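Local coordinates for protein ORF10 (Moritella marina, PDB 6RIW) that probably serves as the ketosynthase-chain length factor portion of a polyunsaturated fatty acid synthase, joining acyl units to the growing fatty acyl chain by condensation, at residues 33-38 / 60-65; 46-51 / 594-599; 120-125 / 368-373; 27-32 / 392-397. All blocks are in the same frame, centred on the assembly; numbering follows the deposited sequence.

Contact 1 of 4, residues 33-38 / 60-65; sequences RSKATA and CVHGGY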
loop_
_atom_site.group_PDB
_atom_site.type_symbol
_atom_site.label_atom_id
_atom_site.label_comp_id
_atom_site.label_asym_id
_atom_site.label_seq_id
_atom_site.Cartn_x
_atom_site.Cartn_y
_atom_site.Cartn_z
ATOM N N ARG A 33 3.064 8.142 -24.531
ATOM C CA ARG A 33 1.691 7.843 -24.151
ATOM C C ARG A 33 0.966 7.161 -25.312
ATOM O O ARG A 33 1.345 7.312 -26.475
ATOM C CB ARG A 33 0.974 9.134 -23.726
ATOM C CG ARG A 33 1.767 9.936 -22.660
ATOM C CD ARG A 33 1.311 11.387 -22.542
ATOM N NE ARG A 33 1.398 12.071 -23.834
ATOM C CZ ARG A 33 0.640 13.107 -24.185
ATOM N NH1 ARG A 33 -0.267 13.597 -23.345
ATOM N NH2 ARG A 33 0.780 13.647 -25.388
ATOM N N SER A 34 -0.073 6.384 -24.988
ATOM C CA SER A 34 -0.774 5.596 -25.999
ATOM C C SER A 34 -2.175 5.257 -25.498
ATOM O O SER A 34 -2.540 5.547 -24.358
ATOM C CB SER A 34 -0.003 4.318 -26.353
ATOM O OG SER A 34 0.085 3.444 -25.235
ATOM N N LYS A 35 -2.966 4.634 -26.367
ATOM C CA LYS A 35 -4.310 4.214 -26.001
ATOM C C LYS A 35 -4.288 2.811 -25.412
ATOM O O LYS A 35 -3.617 1.912 -25.930
ATOM C CB LYS A 35 -5.241 4.253 -27.216
ATOM C CG LYS A 35 -5.437 5.659 -27.769
ATOM C CD LYS A 35 -6.196 5.634 -29.081
ATOM C CE LYS A 35 -7.251 6.726 -29.132
ATOM N NZ LYS A 35 -8.211 6.476 -30.250
ATOM N N ALA A 36 -5.033 2.627 -24.324
ATOM C CA ALA A 36 -5.140 1.306 -23.722
ATOM C C ALA A 36 -5.897 0.366 -24.649
ATOM O O ALA A 36 -6.822 0.774 -25.357
ATOM C CB ALA A 36 -5.854 1.389 -22.369
ATOM N N THR A 37 -5.500 -0.906 -24.629
ATOM C CA THR A 37 -6.159 -1.973 -25.374
ATOM C C THR A 37 -6.637 -3.066 -24.413
ATOM O O THR A 37 -6.508 -2.956 -23.184
ATOM C CB THR A 37 -5.213 -2.564 -26.423
ATOM O OG1 THR A 37 -4.214 -3.346 -25.761
ATOM C CG2 THR A 37 -4.544 -1.459 -27.227
ATOM N N ALA A 38 -7.175 -4.153 -24.984
ATOM C CA ALA A 38 -7.581 -5.284 -24.148
ATOM C C ALA A 38 -6.403 -5.916 -23.413
ATOM O O ALA A 38 -6.612 -6.635 -22.423
ATOM C CB ALA A 38 -8.288 -6.347 -24.998
ATOM N N CYS A 60 -11.771 8.332 -21.027
ATOM C CA CYS A 60 -10.445 8.501 -21.604
ATOM C C CYS A 60 -9.723 7.161 -21.530
ATOM O O CYS A 60 -9.790 6.487 -20.496
ATOM C CB CYS A 60 -9.670 9.592 -20.850
ATOM S SG CYS A 60 -7.943 9.852 -21.382
ATOM N N VAL A 61 -9.067 6.759 -22.624
ATOM C CA VAL A 61 -8.270 5.530 -22.635
ATOM C C VAL A 61 -6.784 5.801 -22.816
ATOM O O VAL A 61 -5.990 4.846 -22.856
ATOM C CB VAL A 61 -8.766 4.530 -23.702
ATOM C CG1 VAL A 61 -10.180 4.058 -23.383
ATOM C CG2 VAL A 61 -8.692 5.140 -25.089
ATOM N N HIS A 62 -6.374 7.068 -22.892
ATOM C CA HIS A 62 -4.968 7.413 -23.046
ATOM C C HIS A 62 -4.219 7.232 -21.728
ATOM O O HIS A 62 -4.742 7.535 -20.652
ATOM C CB HIS A 62 -4.825 8.860 -23.526
ATOM C CG HIS A 62 -5.125 9.040 -24.982
ATOM N ND1 HIS A 62 -6.390 9.325 -25.454
ATOM C CD2 HIS A 62 -4.327 8.949 -26.073
ATOM C CE1 HIS A 62 -6.359 9.401 -26.772
ATOM N NE2 HIS A 62 -5.120 9.179 -27.172
ATOM N N GLY A 63 -2.986 6.752 -21.826
ATOM C CA GLY A 63 -2.138 6.600 -20.655
ATOM C C GLY A 63 -0.728 6.243 -21.070
ATOM O O GLY A 63 -0.408 6.154 -22.258
ATOM N N GLY A 64 0.122 6.048 -20.065
ATOM C CA GLY A 64 1.461 5.564 -20.310
ATOM C C GLY A 64 1.519 4.097 -19.946
ATOM O O GLY A 64 1.445 3.765 -18.764
ATOM N N TYR A 65 1.613 3.205 -20.932
ATOM C CA TYR A 65 1.543 1.775 -20.663
ATOM C C TYR A 65 2.853 1.091 -21.008
ATOM O O TYR A 65 3.661 1.599 -21.794
ATOM C CB TYR A 65 0.393 1.115 -21.432
ATOM C CG TYR A 65 -0.912 1.755 -21.060
ATOM C CD1 TYR A 65 -1.449 1.577 -19.791
ATOM C CD2 TYR A 65 -1.587 2.573 -21.964
ATOM C CE1 TYR A 65 -2.639 2.183 -19.439
ATOM C CE2 TYR A 65 -2.776 3.178 -21.626
ATOM C CZ TYR A 65 -3.299 2.981 -20.362
ATOM O OH TYR A 65 -4.486 3.598 -20.019
HETATM O O HOH W 1 2.204 3.919 -23.665
#
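Lys35 and His62 lie side by side on one face of a short antiparallel beta pairing, in which strand 34-35 is added to strand 62-64 at the margin of the ketosynthase sheet. The lysine can be followed outward. Its CB approaches Val61 CG2 at 4.1 Å. CG, set beside the backbone N (chi1 -64°), then rests over the face of the imidazole, 3.9 Å from the ring centroid, in a CH-pi contact displaced toward the NE2 rim. CD only grazes the ring, but the bend at chi3 returns CE to within 3.7 Å of His62 CE1, so the aliphatic chain follows the ring before NZ passes beyond it. Phe258 also meets this imidazole, with the two ring planes at a small angle.

The backbone pairing is short. Ser34 and Gly63 form the hydrogen-bonded pair, N to O in both directions at 2.8 Å, and Ala36 N adds a third bond, to Val61 O, tilted 31° out of the carbonyl plane. Beyond it Ala36 CB packs on the phenol of Tyr65, 3.6 Å from CZ. A side chain on Gly63 would run into Tyr65 OH, and its absence lets the phenol lie close to the strands. Ser34 turns to the face opposite Lys35, where its OG meets the Tyr65 ring edge in plane and is hydrogen-bonded at 2.7 Å to a water that accepts a bond from Tyr65 N at 2.9 Å.

Contact 2 of 4, residues 46-51 / 594-599; sequences AKYTAN and RVNLTT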
loop_
_atom_site.group_PDB
_atom_site.type_symbol
_atom_site.label_atom_id
_atom_site.label_comp_id
_atom_site.label_asym_id
_atom_site.label_seq_id
_atom_site.Cartn_x
_atom_site.Cartn_y
_atom_site.Cartn_z
ATOM N N ALA A 46 -13.563 -0.239 -25.815
ATOM C CA ALA A 46 -14.659 0.546 -26.384
ATOM C C ALA A 46 -15.993 0.236 -25.713
ATOM O O ALA A 46 -16.853 1.117 -25.621
ATOM C CB ALA A 46 -14.758 0.297 -27.894
ATOM N N LYS A 47 -16.188 -1.004 -25.241
ATOM C CA LYS A 47 -17.422 -1.361 -24.534
ATOM C C LYS A 47 -17.570 -0.636 -23.200
ATOM O O LYS A 47 -18.663 -0.644 -22.622
ATOM C CB LYS A 47 -17.476 -2.872 -24.284
ATOM C CG LYS A 47 -17.625 -3.703 -25.544
ATOM C CD LYS A 47 -19.091 -3.821 -25.938
ATOM C CE LYS A 47 -19.257 -4.520 -27.288
ATOM N NZ LYS A 47 -20.677 -4.459 -27.742
ATOM N N TYR A 48 -16.489 -0.066 -22.675
ATOM C CA TYR A 48 -16.513 0.602 -21.380
ATOM C C TYR A 48 -16.248 2.093 -21.507
ATOM O O TYR A 48 -16.074 2.769 -20.483
ATOM C CB TYR A 48 -15.495 -0.054 -20.431
ATOM C CG TYR A 48 -15.950 -1.433 -20.016
ATOM C CD1 TYR A 48 -15.653 -2.543 -20.794
ATOM C CD2 TYR A 48 -16.740 -1.614 -18.877
ATOM C CE1 TYR A 48 -16.099 -3.809 -20.432
ATOM C CE2 TYR A 48 -17.211 -2.885 -18.513
ATOM C CZ TYR A 48 -16.876 -3.976 -19.299
ATOM O OH TYR A 48 -17.298 -5.251 -18.957
ATOM N N THR A 49 -16.205 2.617 -22.735
ATOM C CA THR A 49 -15.891 4.019 -22.995
ATOM C C THR A 49 -17.176 4.781 -23.302
ATOM O O THR A 49 -17.986 4.341 -24.127
ATOM C CB THR A 49 -14.907 4.152 -24.169
ATOM O OG1 THR A 49 -13.702 3.408 -23.898
ATOM C CG2 THR A 49 -14.536 5.617 -24.409
ATOM N N ALA A 50 -17.365 5.916 -22.635
ATOM C CA ALA A 50 -18.485 6.799 -22.942
ATOM C C ALA A 50 -18.091 8.239 -22.641
ATOM O O ALA A 50 -16.917 8.600 -22.765
ATOM C CB ALA A 50 -19.722 6.386 -22.148
ATOM N N ASN A 51 -19.041 9.063 -22.219
ATOM C CA ASN A 51 -18.766 10.445 -21.859
ATOM C C ASN A 51 -18.589 10.597 -20.350
ATOM O O ASN A 51 -18.974 9.737 -19.549
ATOM C CB ASN A 51 -19.892 11.369 -22.341
ATOM C CG ASN A 51 -20.207 11.189 -23.818
ATOM O OD1 ASN A 51 -21.290 10.724 -24.186
ATOM N ND2 ASN A 51 -19.260 11.552 -24.668
ATOM N N ARG A 594 -18.806 -5.719 -10.148
ATOM C CA ARG A 594 -20.007 -5.072 -10.683
ATOM C C ARG A 594 -19.802 -4.593 -12.122
ATOM O O ARG A 594 -20.588 -4.909 -13.027
ATOM C CB ARG A 594 -20.389 -3.897 -9.775
ATOM C CG ARG A 594 -21.420 -2.927 -10.368
ATOM C CD ARG A 594 -21.341 -1.496 -9.814
ATOM N NE ARG A 594 -22.094 -0.629 -10.723
ATOM C CZ ARG A 594 -23.400 -0.395 -10.637
ATOM N NH1 ARG A 594 -24.101 -0.917 -9.648
ATOM N NH2 ARG A 594 -24.001 0.365 -11.552
ATOM N N VAL A 595 -18.748 -3.833 -12.353
ATOM C CA VAL A 595 -18.592 -3.113 -13.619
ATOM C C VAL A 595 -18.519 -4.082 -14.795
ATOM O O VAL A 595 -19.111 -3.847 -15.862
ATOM C CB VAL A 595 -17.351 -2.211 -13.548
ATOM C CG1 VAL A 595 -16.931 -1.771 -14.922
ATOM C CG2 VAL A 595 -17.626 -1.009 -12.618
ATOM N N ASN A 596 -17.837 -5.206 -14.604
ATOM C CA ASN A 596 -17.568 -6.121 -15.714
ATOM C C ASN A 596 -18.824 -6.847 -16.187
ATOM O O ASN A 596 -18.830 -7.401 -17.298
ATOM C CB ASN A 596 -16.493 -7.119 -15.284
ATOM C CG ASN A 596 -15.571 -7.517 -16.413
ATOM O OD1 ASN A 596 -14.348 -7.484 -16.262
ATOM N ND2 ASN A 596 -16.151 -7.957 -17.541
ATOM N N LEU A 597 -19.896 -6.833 -15.394
ATOM C CA LEU A 597 -21.119 -7.492 -15.832
ATOM C C LEU A 597 -21.685 -6.861 -17.107
ATOM O O LEU A 597 -22.492 -7.502 -17.774
ATOM C CB LEU A 597 -22.165 -7.486 -14.713
ATOM C CG LEU A 597 -21.788 -8.386 -13.527
ATOM C CD1 LEU A 597 -22.772 -8.173 -12.356
ATOM C CD2 LEU A 597 -21.808 -9.825 -13.953
ATOM N N THR A 598 -21.282 -5.626 -17.442
ATOM C CA THR A 598 -21.608 -5.008 -18.737
ATOM C C THR A 598 -21.376 -5.960 -19.911
ATOM O O THR A 598 -22.276 -6.217 -20.721
ATOM C CB THR A 598 -20.762 -3.742 -18.937
ATOM O OG1 THR A 598 -21.194 -2.734 -18.017
ATOM C CG2 THR A 598 -20.911 -3.208 -20.368
ATOM N N THR A 599 -20.162 -6.471 -20.041
ATOM C CA THR A 599 -19.895 -7.356 -21.163
ATOM C C THR A 599 -20.198 -8.797 -20.827
ATOM O O THR A 599 -20.515 -9.579 -21.730
ATOM C CB THR A 599 -18.439 -7.221 -21.630
ATOM O OG1 THR A 599 -17.554 -7.321 -20.506
ATOM C CG2 THR A 599 -18.229 -5.874 -22.319
#
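The phenol oxygen of Tyr48 makes the shortest polar bond of this contact, 2.6 Å to Thr599 OG1, and either hydroxyl could be the donor. It spans the interface between two thiolase-fold halves: Tyr48 belongs to the ketosynthase, in a 3-10 turn after helix 38-41, and Thr599 to the chain length factor, in the first turn of helix 597-608. The threonine hydroxyl faces the phenol because chi1 of 50° sets OG1 between the backbone N and the carbonyl carbon, while CG2 is left to lie against the ring, 3.5 Å from Tyr48 CE1.

The rest of the ring enters the junction between helices 589-595 and 597-608. Its CE2 corner meets Val595 O edge-on, in the ring plane, at 3.4 Å, and touches Val595 CG1 at 3.8 Å. Thr598 comes tip to tip with the tyrosine, its CB 3.7 Å from CE2, while its OG1 is bonded to Lys625. Met233 of helix 228-237 packs on both Tyr48 and Val595, adding a third element to the junction. A phenylalanine here would probably leave Thr599 OG1 without its phenol mate and weaken the polar tie between the two halves.

Two salt bridges reinforce the same interface, Arg594 with Asp56 and Lys47 with Glu602. Before the Lys47 chain bends at chi2, its CB packs 3.7 Å from Thr599 CG2.

Contact 3 of 4, residues 120-125 / 368-373; sequences GNLSFP and HLLTAA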
loop_
_atom_site.group_PDB
_atom_site.type_symbol
_atom_site.label_atom_id
_atom_site.label_comp_id
_atom_site.label_asym_id
_atom_site.label_seq_id
_atom_site.Cartn_x
_atom_site.Cartn_y
_atom_site.Cartn_z
ATOM N N GLY A 120 7.683 1.681 -3.090
ATOM C CA GLY A 120 6.376 2.320 -3.229
ATOM C C GLY A 120 5.446 1.450 -4.068
ATOM O O GLY A 120 5.854 0.859 -5.072
ATOM N N ASN A 121 4.171 1.367 -3.658
ATOM C CA ASN A 121 3.265 0.419 -4.305
ATOM C C ASN A 121 1.811 0.807 -4.033
ATOM O O ASN A 121 1.492 1.327 -2.963
ATOM C CB ASN A 121 3.543 -1.005 -3.801
ATOM C CG ASN A 121 2.793 -2.067 -4.577
ATOM O OD1 ASN A 121 2.379 -1.858 -5.717
ATOM N ND2 ASN A 121 2.595 -3.223 -3.944
ATOM N N LEU A 122 0.942 0.564 -5.023
ATOM C CA LEU A 122 -0.500 0.784 -4.883
ATOM C C LEU A 122 -1.163 -0.387 -4.165
ATOM O O LEU A 122 -0.817 -1.546 -4.395
ATOM C CB LEU A 122 -1.153 0.931 -6.266
ATOM C CG LEU A 122 -0.843 2.213 -7.026
ATOM C CD1 LEU A 122 -1.174 2.095 -8.525
ATOM C CD2 LEU A 122 -1.604 3.373 -6.386
ATOM N N SER A 123 -2.144 -0.087 -3.314
ATOM C CA SER A 123 -2.957 -1.126 -2.690
ATOM C C SER A 123 -4.223 -1.391 -3.486
ATOM O O SER A 123 -5.305 -1.470 -2.900
ATOM C CB SER A 123 -3.298 -0.720 -1.252
ATOM O OG SER A 123 -2.134 -0.760 -0.448
ATOM N N PHE A 124 -4.118 -1.500 -4.817
ATOM C CA PHE A 124 -5.266 -1.708 -5.703
ATOM C C PHE A 124 -5.286 -3.129 -6.245
ATOM O O PHE A 124 -4.236 -3.762 -6.372
ATOM C CB PHE A 124 -5.189 -0.787 -6.918
ATOM C CG PHE A 124 -5.472 0.668 -6.645
ATOM C CD1 PHE A 124 -5.958 1.101 -5.430
ATOM C CD2 PHE A 124 -5.247 1.593 -7.657
ATOM C CE1 PHE A 124 -6.219 2.445 -5.224
ATOM C CE2 PHE A 124 -5.507 2.935 -7.464
ATOM C CZ PHE A 124 -6.002 3.358 -6.238
ATOM N N PRO A 125 -6.449 -3.620 -6.675
ATOM C CA PRO A 125 -6.492 -4.891 -7.416
ATOM C C PRO A 125 -5.526 -4.857 -8.593
ATOM O O PRO A 125 -5.311 -3.812 -9.207
ATOM C CB PRO A 125 -7.939 -4.977 -7.900
ATOM C CG PRO A 125 -8.745 -4.166 -6.831
ATOM C CD PRO A 125 -7.784 -3.048 -6.425
ATOM N N HIS A 368 1.291 10.188 -15.843
ATOM C CA HIS A 368 1.481 10.190 -14.390
ATOM C C HIS A 368 1.526 8.735 -13.925
ATOM O O HIS A 368 0.499 8.051 -13.905
ATOM C CB HIS A 368 0.352 10.979 -13.723
ATOM C CG HIS A 368 0.408 11.015 -12.222
ATOM N ND1 HIS A 368 1.405 10.403 -11.491
ATOM C CD2 HIS A 368 -0.388 11.638 -11.318
ATOM C CE1 HIS A 368 1.199 10.613 -10.201
ATOM N NE2 HIS A 368 0.121 11.365 -10.069
ATOM N N LEU A 369 2.712 8.270 -13.548
ATOM C CA LEU A 369 2.917 6.868 -13.184
ATOM C C LEU A 369 2.472 6.533 -11.750
ATOM O O LEU A 369 2.867 5.479 -11.224
ATOM C CB LEU A 369 4.393 6.496 -13.383
ATOM C CG LEU A 369 4.779 5.869 -14.725
ATOM C CD1 LEU A 369 4.339 6.731 -15.911
ATOM C CD2 LEU A 369 6.280 5.520 -14.813
ATOM N N LEU A 370 1.700 7.400 -11.095
ATOM C CA LEU A 370 1.059 7.090 -9.811
ATOM C C LEU A 370 2.133 6.812 -8.766
ATOM O O LEU A 370 2.984 7.686 -8.525
ATOM C CB LEU A 370 0.066 5.954 -10.059
ATOM C CG LEU A 370 -0.936 6.182 -11.205
ATOM C CD1 LEU A 370 -1.874 4.987 -11.393
ATOM C CD2 LEU A 370 -1.739 7.464 -10.955
ATOM N N THR A 371 2.128 5.651 -8.093
ATOM C CA THR A 371 3.134 5.409 -7.057
ATOM C C THR A 371 4.547 5.439 -7.617
ATOM O O THR A 371 5.494 5.730 -6.878
ATOM C CB THR A 371 2.852 4.077 -6.365
ATOM O OG1 THR A 371 2.529 3.092 -7.349
ATOM C CG2 THR A 371 1.646 4.252 -5.446
ATOM N N ALA A 372 4.713 5.184 -8.913
ATOM C CA ALA A 372 6.036 5.202 -9.516
ATOM C C ALA A 372 6.388 6.540 -10.154
ATOM O O ALA A 372 7.415 6.625 -10.833
ATOM C CB ALA A 372 6.140 4.097 -10.574
ATOM N N ALA A 373 5.563 7.577 -9.968
ATOM C CA ALA A 373 5.755 8.815 -10.729
ATOM C C ALA A 373 7.088 9.478 -10.420
ATOM O O ALA A 373 7.696 10.104 -11.303
ATOM C CB ALA A 373 4.611 9.798 -10.456
#
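Leu122 and Thr371 form the centre of a buried contact in the ketosynthase, where the loop leaving strand 115-120 meets the loop ahead of helix 374-387. That second loop begins with the histidine of the Asn-Leu-Gly-His sequence; in ketosynthases this histidine belongs to the active site, and the packing of His368 on Cys196 is consistent with this.

Apolar contacts come first. Thr371 CG2 presses on Leu122 CD2 at 3.5 Å, tighter than usual for two carbons, and also lies 3.7 Å from Asn121 C. The leucine's other branch, CD1, reaches Leu370 CD1 at a looser 4.1 Å. Within their own segments these leucines extend the packing to aromatic rings: Leu122 CD2 sits over the rim of one face of Phe124, and Leu370 CD2 lies 4.2 Å above the centre of the His368 ring.

Polar groups are served from elsewhere. Thr371 OG1, placed between the backbone N and the carbonyl carbon by chi1 of 44°, passes 3.5 Å from Leu122 CG but is hydrogen-bonded to Val223 O on strand 217-224. Thr371 O is bound by Ser199 OG, and Asn121 ND2 is hydrogen-bonded to Ala172 O.

The two segments are thus held by shape, through methyl groups and the leucine methine, while directional bonds to strand 217-224, helix 198-211 and a loop fix the threonine and asparagine.

Contact 4 of 4, residues 27-32 / 392-397; sequences LEQQDC and ATINLK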
loop_
_atom_site.group_PDB
_atom_site.type_symbol
_atom_site.label_atom_id
_atom_site.label_comp_id
_atom_site.label_asym_id
_atom_site.label_seq_id
_atom_site.Cartn_x
_atom_site.Cartn_y
_atom_site.Cartn_z
ATOM N N LEU A 27 15.741 13.324 -24.899
ATOM C CA LEU A 27 16.492 14.245 -25.756
ATOM C C LEU A 27 15.793 14.463 -27.085
ATOM O O LEU A 27 15.910 15.544 -27.678
ATOM C CB LEU A 27 17.907 13.722 -25.998
ATOM C CG LEU A 27 18.820 13.509 -24.788
ATOM C CD1 LEU A 27 20.167 12.948 -25.245
ATOM C CD2 LEU A 27 19.005 14.813 -24.049
ATOM N N GLU A 28 15.066 13.452 -27.561
ATOM C CA GLU A 28 14.332 13.491 -28.817
ATOM C C GLU A 28 12.886 13.937 -28.644
ATOM O O GLU A 28 12.126 13.890 -29.615
ATOM C CB GLU A 28 14.351 12.107 -29.484
ATOM C CG GLU A 28 15.734 11.576 -29.842
ATOM C CD GLU A 28 15.702 10.139 -30.368
ATOM O OE1 GLU A 28 14.590 9.605 -30.590
ATOM O OE2 GLU A 28 16.786 9.539 -30.563
ATOM N N GLN A 29 12.481 14.325 -27.428
ATOM C CA GLN A 29 11.121 14.794 -27.152
ATOM C C GLN A 29 10.078 13.743 -27.518
ATOM O O GLN A 29 8.991 14.060 -28.003
ATOM C CB GLN A 29 10.832 16.116 -27.862
ATOM C CG GLN A 29 11.840 17.187 -27.545
ATOM C CD GLN A 29 11.384 18.556 -28.016
ATOM O OE1 GLN A 29 10.200 18.899 -27.924
ATOM N NE2 GLN A 29 12.326 19.351 -28.521
ATOM N N GLN A 30 10.400 12.483 -27.248
ATOM C CA GLN A 30 9.494 11.386 -27.562
ATOM C C GLN A 30 8.257 11.417 -26.670
ATOM O O GLN A 30 8.362 11.542 -25.446
ATOM C CB GLN A 30 10.217 10.051 -27.387
ATOM C CG GLN A 30 9.638 8.919 -28.202
ATOM C CD GLN A 30 10.031 9.040 -29.649
ATOM O OE1 GLN A 30 11.180 9.360 -29.967
ATOM N NE2 GLN A 30 9.078 8.801 -30.544
ATOM N N ASP A 31 7.089 11.270 -27.285
ATOM C CA ASP A 31 5.839 11.061 -26.570
ATOM C C ASP A 31 5.622 9.556 -26.439
ATOM O O ASP A 31 5.511 8.854 -27.448
ATOM C CB ASP A 31 4.683 11.720 -27.320
ATOM C CG ASP A 31 3.391 11.766 -26.512
ATOM O OD1 ASP A 31 3.215 10.972 -25.556
ATOM O OD2 ASP A 31 2.522 12.597 -26.849
ATOM N N CYS A 32 5.574 9.062 -25.200
ATOM C CA CYS A 32 5.437 7.634 -24.928
ATOM C C CYS A 32 4.036 7.231 -24.472
ATOM O O CYS A 32 3.840 6.078 -24.057
ATOM C CB CYS A 32 6.465 7.211 -23.876
ATOM S SG CYS A 32 8.184 7.655 -24.334
ATOM N N ALA A 392 13.745 18.720 -22.728
ATOM C CA ALA A 392 12.523 19.495 -22.832
ATOM C C ALA A 392 11.366 18.847 -22.067
ATOM O O ALA A 392 11.316 17.628 -21.862
ATOM C CB ALA A 392 12.117 19.642 -24.298
ATOM N N THR A 393 10.423 19.694 -21.659
ATOM C CA THR A 393 9.055 19.274 -21.381
ATOM C C THR A 393 8.295 19.371 -22.700
ATOM O O THR A 393 8.291 20.432 -23.333
ATOM C CB THR A 393 8.416 20.167 -20.318
ATOM O OG1 THR A 393 9.127 20.041 -19.077
ATOM C CG2 THR A 393 6.943 19.827 -20.116
ATOM N N ILE A 394 7.677 18.268 -23.129
ATOM C CA ILE A 394 7.047 18.228 -24.445
ATOM C C ILE A 394 5.622 18.767 -24.372
ATOM O O ILE A 394 5.019 18.864 -23.301
ATOM C CB ILE A 394 7.076 16.806 -25.036
ATOM C CG1 ILE A 394 6.140 15.874 -24.271
ATOM C CG2 ILE A 394 8.500 16.266 -25.043
ATOM C CD1 ILE A 394 5.883 14.561 -24.986
ATOM N N ASN A 395 5.082 19.129 -25.547
ATOM C CA ASN A 395 3.699 19.584 -25.740
ATOM C C ASN A 395 3.393 20.891 -25.028
ATOM O O ASN A 395 2.219 21.217 -24.788
ATOM C CB ASN A 395 2.678 18.526 -25.311
ATOM C CG ASN A 395 2.814 17.241 -26.099
ATOM O OD1 ASN A 395 2.689 16.142 -25.545
ATOM N ND2 ASN A 395 3.095 17.368 -27.394
ATOM N N LEU A 396 4.419 21.653 -24.686
ATOM C CA LEU A 396 4.258 22.891 -23.934
ATOM C C LEU A 396 4.379 24.042 -24.931
ATOM O O LEU A 396 5.479 24.374 -25.371
ATOM C CB LEU A 396 5.308 22.960 -22.832
ATOM C CG LEU A 396 5.398 24.214 -21.973
ATOM C CD1 LEU A 396 4.163 24.336 -21.127
ATOM C CD2 LEU A 396 6.653 24.142 -21.117
ATOM N N LYS A 397 3.242 24.633 -25.301
ATOM C CA LYS A 397 3.189 25.695 -26.308
ATOM C C LYS A 397 2.829 27.059 -25.741
ATOM O O LYS A 397 3.386 28.075 -26.178
ATOM C CB LYS A 397 2.167 25.338 -27.399
ATOM C CG LYS A 397 2.187 23.890 -27.872
ATOM C CD LYS A 397 3.463 23.576 -28.612
ATOM C CE LYS A 397 3.303 22.326 -29.480
ATOM N NZ LYS A 397 4.608 21.994 -30.150
HETATM O O HOH W 2 14.570 17.391 -25.106
HETATM O O HOH W 3 6.726 18.762 -28.178
#
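Gln29 and Ile394 mark the closest backbone approach, their CA atoms 6.0 Å apart, where two irregular loops of the ketosynthase pass each other. Gln29 adopts positive phi (58°) in a Schellman motif that ends helix 19-27. Asn395, just past Ile394, also has positive phi.

Ile394 carries the packing with both branches. CG2 lies 3.7 Å from Gln29 CB, while CD1 reaches Asp31 CA at 3.8 Å, the two side chains of Ile394 and Asp31 crossing at about a right angle. Gln29 extends onward until its CD meets Ala392 CB at 3.9 Å. Two waters accept from the second loop, one from Ala392 N at 2.8 Å and one from Asn395 N at 3.1 Å; each returns only a weak bond, to Leu27 O and Gln29 OE1 respectively. An alanine in place of Ile394 would remove CG2 and CD1 and would probably open a gap beside Gln29 and Asp31, letting the two loops shift against each other.

The carboxylate of Asp31 is turned to a salt bridge with Arg33. Helix 363-366 touches both loops: Asn365 packs on Ile394 and bonds to Gln30 O, and Leu366 touches Cys32, between helix 19-27 and strand 34-35.

Three of the four contacts are linked in a row, each junction made by one pair of residues. Contact 1 lies between the other two: its centre is about 16 Å from that of contact 2, which it touches through Val61 CG1 and Thr49 OG1 at 3.6 Å, and about 18 Å from that of contact 4, where Arg33 NH2 packs 3.1 Å from Asn395 OD1. The outer two, contacts 2 and 4, have centres about 33 Å apart. Contact 3 is set apart and deeper, its centre about 8 Å from that of the chain and next to the probable active site; its nearest atoms are about 5 Å from contact 1. Only contact 2 joins both halves of the didomain, and the magnesium site at Met1 and Lys286 is remote from all four.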